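Side-chain contacts in putative aspartate aminotransferase (Thermus thermophilus, PDB 1IUG), which probably catalyses amino-group transfer between amino acids and 2-oxo acids as a class-V aminotransferase, using covalently bound pyridoxal 5'-phosphate: residues M64-K69 against G194-S199; V68-A73 against Y212-R217; S163-E168 against E245-L250. All blocks are in the same frame, centred on the assembly; numbering follows the deposited sequence.

Interaction 1 (M64-K69 against G194-S199)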
# COMPACT_ATOMS: atom_id res chain seq x y z
N MET A 64 11.71 1.12 1.25
CA MET A 64 13.13 1.09 0.87
C MET A 64 13.39 2.09 -0.26
O MET A 64 14.37 2.83 -0.22
CB MET A 64 13.54 -0.31 0.42
CG MET A 64 13.63 -1.32 1.53
SD MET A 64 13.80 -3.00 0.88
CE MET A 64 15.52 -3.02 0.34
N GLU A 65 12.49 2.10 -1.25
CA GLU A 65 12.60 3.01 -2.39
C GLU A 65 12.45 4.46 -1.96
O GLU A 65 13.17 5.33 -2.45
CB GLU A 65 11.54 2.68 -3.44
CG GLU A 65 11.58 3.61 -4.66
CD GLU A 65 10.67 3.16 -5.79
OE1 GLU A 65 10.36 1.96 -5.88
OE2 GLU A 65 10.28 4.02 -6.61
N ALA A 66 11.51 4.73 -1.06
CA ALA A 66 11.27 6.09 -0.58
C ALA A 66 12.47 6.62 0.20
O ALA A 66 12.78 7.81 0.11
CB ALA A 66 10.03 6.13 0.29
N LEU A 67 13.12 5.75 0.96
CA LEU A 67 14.29 6.11 1.75
C LEU A 67 15.40 6.56 0.81
O LEU A 67 15.98 7.64 0.99
CB LEU A 67 14.75 4.92 2.59
CG LEU A 67 15.94 5.05 3.55
CD1 LEU A 67 15.85 3.95 4.59
CD2 LEU A 67 17.29 4.98 2.82
N VAL A 68 15.69 5.73 -0.19
CA VAL A 68 16.75 5.99 -1.17
C VAL A 68 16.50 7.25 -2.00
O VAL A 68 17.39 8.10 -2.13
CB VAL A 68 16.95 4.77 -2.10
CG1 VAL A 68 17.96 5.08 -3.20
CG2 VAL A 68 17.41 3.57 -1.29
N LYS A 69 15.29 7.37 -2.54
CA LYS A 69 14.88 8.50 -3.37
C LYS A 69 14.94 9.85 -2.65
O LYS A 69 15.32 10.86 -3.23
CB LYS A 69 13.44 8.32 -3.85
CG LYS A 69 13.18 7.31 -4.96
CD LYS A 69 13.93 7.65 -6.21
CE LYS A 69 13.67 6.66 -7.34
NZ LYS A 69 12.72 5.58 -6.96
N GLY A 194 4.46 0.16 5.26
CA GLY A 194 5.90 0.26 5.21
C GLY A 194 6.25 1.47 6.07
O GLY A 194 5.45 2.40 6.17
N PHE A 195 7.40 1.44 6.73
CA PHE A 195 7.80 2.56 7.58
C PHE A 195 9.19 3.10 7.24
O PHE A 195 10.13 2.34 6.99
CB PHE A 195 7.78 2.16 9.06
CG PHE A 195 6.55 1.40 9.46
CD1 PHE A 195 6.60 0.01 9.58
CD2 PHE A 195 5.35 2.05 9.68
CE1 PHE A 195 5.46 -0.71 9.92
CE2 PHE A 195 4.20 1.34 10.02
CZ PHE A 195 4.26 -0.04 10.13
N VAL A 196 9.30 4.42 7.22
CA VAL A 196 10.57 5.08 6.96
C VAL A 196 10.88 5.91 8.20
O VAL A 196 10.15 6.84 8.55
CB VAL A 196 10.52 6.02 5.74
CG1 VAL A 196 11.89 6.69 5.55
CG2 VAL A 196 10.15 5.25 4.49
N ALA A 197 11.92 5.49 8.92
CA ALA A 197 12.35 6.18 10.12
C ALA A 197 13.53 7.08 9.74
O ALA A 197 14.49 6.62 9.12
CB ALA A 197 12.77 5.18 11.20
N LEU A 198 13.42 8.35 10.09
CA LEU A 198 14.45 9.34 9.79
C LEU A 198 14.98 10.00 11.06
O LEU A 198 14.22 10.57 11.84
CB LEU A 198 13.88 10.42 8.86
CG LEU A 198 13.31 9.97 7.52
CD1 LEU A 198 12.40 11.04 6.95
CD2 LEU A 198 14.43 9.63 6.55
N SER A 199 16.30 9.93 11.25
CA SER A 199 16.95 10.55 12.40
C SER A 199 16.97 12.07 12.19
O SER A 199 16.71 12.55 11.07
CB SER A 199 18.39 10.03 12.52
OG SER A 199 19.19 10.51 11.45

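Interaction 2 (V68-A73 against Y212-R217)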
# COMPACT_ATOMS: atom_id res chain seq x y z
N VAL A 68 15.69 5.73 -0.19
CA VAL A 68 16.75 5.99 -1.17
C VAL A 68 16.50 7.25 -2.00
O VAL A 68 17.39 8.10 -2.13
CB VAL A 68 16.95 4.77 -2.10
CG1 VAL A 68 17.96 5.08 -3.20
CG2 VAL A 68 17.41 3.57 -1.29
N LYS A 69 15.29 7.37 -2.54
CA LYS A 69 14.88 8.50 -3.37
C LYS A 69 14.94 9.85 -2.65
O LYS A 69 15.32 10.86 -3.23
CB LYS A 69 13.44 8.32 -3.85
CG LYS A 69 13.18 7.31 -4.96
CD LYS A 69 13.93 7.65 -6.21
CE LYS A 69 13.67 6.66 -7.34
NZ LYS A 69 12.72 5.58 -6.96
N ASN A 70 14.50 9.86 -1.40
CA ASN A 70 14.45 11.10 -0.63
C ASN A 70 15.70 11.53 0.11
O ASN A 70 15.70 12.60 0.73
CB ASN A 70 13.25 11.06 0.32
CG ASN A 70 11.92 11.12 -0.41
OD1 ASN A 70 11.29 12.18 -0.48
ND2 ASN A 70 11.50 10.00 -0.97
N LEU A 71 16.76 10.73 0.06
CA LEU A 71 18.00 11.06 0.74
C LEU A 71 19.19 11.18 -0.21
O LEU A 71 20.23 11.71 0.16
CB LEU A 71 18.33 10.04 1.83
CG LEU A 71 17.46 10.12 3.08
CD1 LEU A 71 17.80 8.98 4.01
CD2 LEU A 71 17.66 11.47 3.77
N PHE A 72 19.02 10.68 -1.42
CA PHE A 72 20.08 10.73 -2.42
C PHE A 72 19.55 11.28 -3.75
O PHE A 72 18.49 10.87 -4.23
CB PHE A 72 20.67 9.33 -2.63
CG PHE A 72 21.26 8.72 -1.38
CD1 PHE A 72 20.54 7.79 -0.64
CD2 PHE A 72 22.52 9.11 -0.93
CE1 PHE A 72 21.06 7.24 0.53
CE2 PHE A 72 23.05 8.57 0.24
CZ PHE A 72 22.32 7.63 0.97
N ALA A 73 20.28 12.24 -4.30
CA ALA A 73 19.91 12.85 -5.57
C ALA A 73 20.62 12.10 -6.70
O ALA A 73 21.62 11.42 -6.46
CB ALA A 73 20.30 14.33 -5.59
N TYR A 212 4.01 9.94 -5.18
CA TYR A 212 3.33 9.19 -4.13
C TYR A 212 4.24 9.01 -2.92
O TYR A 212 3.77 9.04 -1.79
CB TYR A 212 2.89 7.82 -4.63
CG TYR A 212 2.15 6.96 -3.62
CD1 TYR A 212 0.77 7.06 -3.46
CD2 TYR A 212 2.83 6.01 -2.85
CE1 TYR A 212 0.07 6.24 -2.56
CE2 TYR A 212 2.15 5.18 -1.95
CZ TYR A 212 0.77 5.30 -1.81
OH TYR A 212 0.09 4.47 -0.95
N LEU A 213 5.54 8.83 -3.18
CA LEU A 213 6.50 8.62 -2.11
C LEU A 213 7.39 9.82 -1.74
O LEU A 213 8.50 9.66 -1.23
CB LEU A 213 7.29 7.33 -2.36
CG LEU A 213 8.55 7.21 -3.22
CD1 LEU A 213 8.62 5.78 -3.75
CD2 LEU A 213 8.57 8.20 -4.36
N ASP A 214 6.88 11.02 -1.98
CA ASP A 214 7.56 12.27 -1.64
C ASP A 214 7.42 12.34 -0.10
O ASP A 214 6.32 12.50 0.42
CB ASP A 214 6.83 13.44 -2.31
CG ASP A 214 7.42 14.81 -1.98
OD1 ASP A 214 7.89 15.05 -0.84
OD2 ASP A 214 7.38 15.68 -2.87
N LEU A 215 8.54 12.21 0.61
CA LEU A 215 8.52 12.25 2.06
C LEU A 215 8.29 13.64 2.67
O LEU A 215 7.83 13.74 3.80
CB LEU A 215 9.78 11.60 2.63
CG LEU A 215 9.70 10.09 2.93
CD1 LEU A 215 8.83 9.35 1.92
CD2 LEU A 215 11.09 9.49 2.99
N ALA A 216 8.57 14.69 1.90
CA ALA A 216 8.37 16.05 2.37
C ALA A 216 6.90 16.33 2.66
O ALA A 216 6.58 16.86 3.73
CB ALA A 216 8.90 17.07 1.37
N ARG A 217 5.99 16.01 1.74
CA ARG A 217 4.61 16.28 2.13
C ARG A 217 3.91 15.25 3.00
O ARG A 217 2.89 15.55 3.61
CB ARG A 217 3.74 17.01 1.08
CG ARG A 217 2.47 16.37 0.48
CD ARG A 217 2.64 15.13 -0.34
NE ARG A 217 2.25 15.51 -1.71
CZ ARG A 217 2.90 15.18 -2.82
NH1 ARG A 217 3.99 14.44 -2.77
NH2 ARG A 217 2.54 15.71 -3.98

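Interaction 3 (S163-E168 against E245-L250)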
# COMPACT_ATOMS: atom_id res chain seq x y z
N SER A 163 14.43 -6.94 11.55
CA SER A 163 15.20 -6.72 12.78
C SER A 163 14.33 -5.93 13.77
O SER A 163 14.46 -6.11 14.99
CB SER A 163 16.53 -6.00 12.50
OG SER A 163 16.34 -4.72 11.93
N LEU A 164 13.42 -5.11 13.25
CA LEU A 164 12.53 -4.32 14.11
C LEU A 164 11.61 -5.25 14.90
O LEU A 164 10.86 -6.03 14.32
CB LEU A 164 11.67 -3.36 13.27
CG LEU A 164 10.74 -2.44 14.07
CD1 LEU A 164 11.55 -1.42 14.86
CD2 LEU A 164 9.77 -1.73 13.15
N LEU A 165 11.69 -5.16 16.23
CA LEU A 165 10.89 -5.98 17.16
C LEU A 165 11.27 -7.46 17.16
O LEU A 165 10.55 -8.31 17.68
CB LEU A 165 9.39 -5.82 16.87
CG LEU A 165 8.55 -5.33 18.05
CD1 LEU A 165 8.91 -3.90 18.37
CD2 LEU A 165 7.07 -5.44 17.73
N VAL A 166 12.42 -7.76 16.56
CA VAL A 166 12.93 -9.12 16.50
C VAL A 166 14.25 -9.14 17.25
O VAL A 166 14.52 -10.03 18.04
CB VAL A 166 13.13 -9.56 15.03
CG1 VAL A 166 13.71 -10.96 14.97
CG2 VAL A 166 11.81 -9.52 14.29
N GLY A 167 15.05 -8.10 17.01
CA GLY A 167 16.34 -7.95 17.66
C GLY A 167 16.52 -6.50 18.06
O GLY A 167 15.64 -5.66 17.83
N GLU A 168 17.65 -6.19 18.69
CA GLU A 168 17.95 -4.83 19.12
C GLU A 168 18.20 -3.91 17.93
O GLU A 168 18.95 -4.27 17.01
CB GLU A 168 19.18 -4.81 20.03
CG GLU A 168 18.95 -5.35 21.44
CD GLU A 168 18.10 -4.42 22.30
OE1 GLU A 168 17.56 -4.90 23.32
OE2 GLU A 168 17.98 -3.21 21.97
N GLU A 245 1.23 -3.28 23.52
CA GLU A 245 1.42 -4.45 24.37
C GLU A 245 2.87 -4.92 24.46
O GLU A 245 3.34 -5.30 25.53
CB GLU A 245 0.53 -5.60 23.90
CG GLU A 245 0.56 -6.79 24.86
CD GLU A 245 -0.18 -8.00 24.32
OE1 GLU A 245 0.49 -9.00 23.97
OE2 GLU A 245 -1.43 -7.97 24.27
N VAL A 246 3.58 -4.88 23.33
CA VAL A 246 4.96 -5.34 23.28
C VAL A 246 6.03 -4.40 23.84
O VAL A 246 6.92 -4.84 24.55
CB VAL A 246 5.35 -5.76 21.84
CG1 VAL A 246 6.84 -6.09 21.76
CG2 VAL A 246 4.54 -6.97 21.41
N LEU A 247 5.93 -3.11 23.51
CA LEU A 247 6.91 -2.13 23.96
C LEU A 247 7.25 -2.09 25.46
O LEU A 247 8.42 -1.93 25.82
CB LEU A 247 6.54 -0.73 23.44
CG LEU A 247 7.52 -0.14 22.41
CD1 LEU A 247 8.00 -1.19 21.43
CD2 LEU A 247 6.86 1.01 21.68
N PRO A 248 6.24 -2.22 26.35
CA PRO A 248 6.55 -2.20 27.78
C PRO A 248 7.36 -3.42 28.22
O PRO A 248 8.07 -3.37 29.22
CB PRO A 248 5.16 -2.18 28.43
CG PRO A 248 4.32 -1.50 27.40
CD PRO A 248 4.79 -2.16 26.13
N ARG A 249 7.24 -4.50 27.46
CA ARG A 249 7.95 -5.75 27.74
C ARG A 249 8.90 -6.09 26.59
O ARG A 249 9.13 -7.27 26.31
CB ARG A 249 6.95 -6.90 27.89
CG ARG A 249 5.89 -6.73 28.97
CD ARG A 249 6.51 -6.58 30.36
NE ARG A 249 5.49 -6.69 31.41
CZ ARG A 249 5.57 -6.08 32.59
NH1 ARG A 249 6.62 -5.31 32.89
NH2 ARG A 249 4.60 -6.24 33.48
N LEU A 250 9.45 -5.07 25.94
CA LEU A 250 10.35 -5.27 24.80
C LEU A 250 11.49 -6.27 25.02
O LEU A 250 11.65 -7.20 24.23
CB LEU A 250 10.92 -3.94 24.31
CG LEU A 250 11.77 -4.01 23.04
CD1 LEU A 250 10.94 -4.55 21.88
CD2 LEU A 250 12.34 -2.64 22.71

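Interaction 1 (M64-K69 against G194-S199)
Val196 meets Ala66 and Leu67 in a purely apolar contact that lays helix 60-71 against strand 193-198, a small worked example of how a helix is seated on a sheet by a single branched strand residue. Each methyl of the valine has its own partner. CG2 faces the CB of Ala66 at 4.3 Å, while CG1, anti to the backbone N of Val196 (chi1 179°), lies 4.5 Å from CB of Leu67. The backbones come within 6.5 Å between the CA atoms of Leu67 and Val196. The CB of Ala66 points toward the strand.

Charge enters on another side of the helix. One turn apart, Lys69 NZ and Glu65 OE2 form a salt bridge of 2.9 Å, and Lys69 is also paired with Glu96. Glu65 OE1 accepts from the backbone N of Tyr212 of the second subunit, so this polar side reaches the dimer interface.

Backbone bonds tie Val196 to Leu54 and Ala197 to Ala179, placing the strand between its neighbours in the seven-stranded mixed sheet of the large domain of fold-type I pyridoxal-phosphate enzymes, layered between helices.

Interaction 2 (V68-A73 against Y212-R217)
Asn70 OD1 takes the backbone N-H of Leu215 at 3.0 Å, and the amide nitrogen of the same side chain, ND2, gives a bond of 3.0 Å to Leu213 O. A single asparagine thus supplies an acceptor for the first N-H of a helix and a donor for a carbonyl two residues before it. The first bond is nearly straight at the hydrogen (165°), although the donor sits above the carbonyl plane of the side chain; the second is more bent, at 143°. OD1 also receives a weak bond from Arg209 N, and ND2 has a further acceptor in Ala66 O, one turn back on its own helix. With partners for both amide atoms, the terminal group is held against rotation.

Carbon packing backs the polar grip. CG of Asn70 is anti to its carbonyl carbon (chi1 -69°), which turns the amide toward the start of helix 215-222. There Leu215 crosses it obliquely, and CD2 of Leu215 approaches CB of Asn70 at 3.8 Å.

The site borders the dimer interface, where Tyr212 OH is bonded to Ser59 N of the second subunit. What Asn70 of helix 60-71 completes is a helix N-cap: Asp214 OD1 accepts weak bonds from Ala216 N and Arg217 N, while Leu215 N, the first amide beyond the cap, is taken by the asparagine.

Interaction 3 (S163-E168 against E245-L250)
Leu165 reaches from its loop into a cluster made by Val246, Leu247 and Leu250, and it alone carries the loop's side of the contact. The tight part is built from its two methyl branches. CD2 meets CG1 of Val246 tip to tip at 4.1 Å. CD1 serves two leucines, lying 4.2 Å from CD1 of Leu247, whose side chain crosses at about a right angle, and 4.1 Å from CD1 of Leu250. In Val246 the touching methyl, CG1, is the one anti to the backbone N (chi1 173°). An alanine in place of Leu165 would remove both branches and is likely to leave a gap facing Val246 and the two leucines, with the loop less firmly held to the helix.

Leu165 and Val246 are buried, but Leu247 and Leu250 are partly exposed, so their side of the cluster is more open to solvent. Nearby, the exposed Glu168 forms a long, weak ion pair with Arg48.

Ser163 O accepts from Val166 N at 3.1 Å and from Gly167 N at 2.9 Å. With the positive phi of Leu165 (69°), the first of these bonds closes a type II beta turn over 163-166. Leu165 is at its third position, and the turn presents it to the junction between helices 233-246 and 250-270.

From the N terminus, helix 60-71 starts two closures. Interaction 1 spans 124 intervening residues to strand 193-198; interaction 2, sharing Val68 and Lys69 with it, spans 138 and closes further along, at the beginning of helix 215-222. The two thus overlap from a common start, and they touch, Val196 CG1 lying 3.9 Å from Leu215 CD2. Interaction 3 opens between their ends, at 163-168, and closes beyond both at 245-250, so it crosses each of them. Its centre is about 20 Å from that of interaction 1. Interactions 1 and 2 join helix 60-71 to the sheet and to helix 215-222; interaction 3 separately joins the loop between strands 155-159 and 178-182 to the region after helix 233-246.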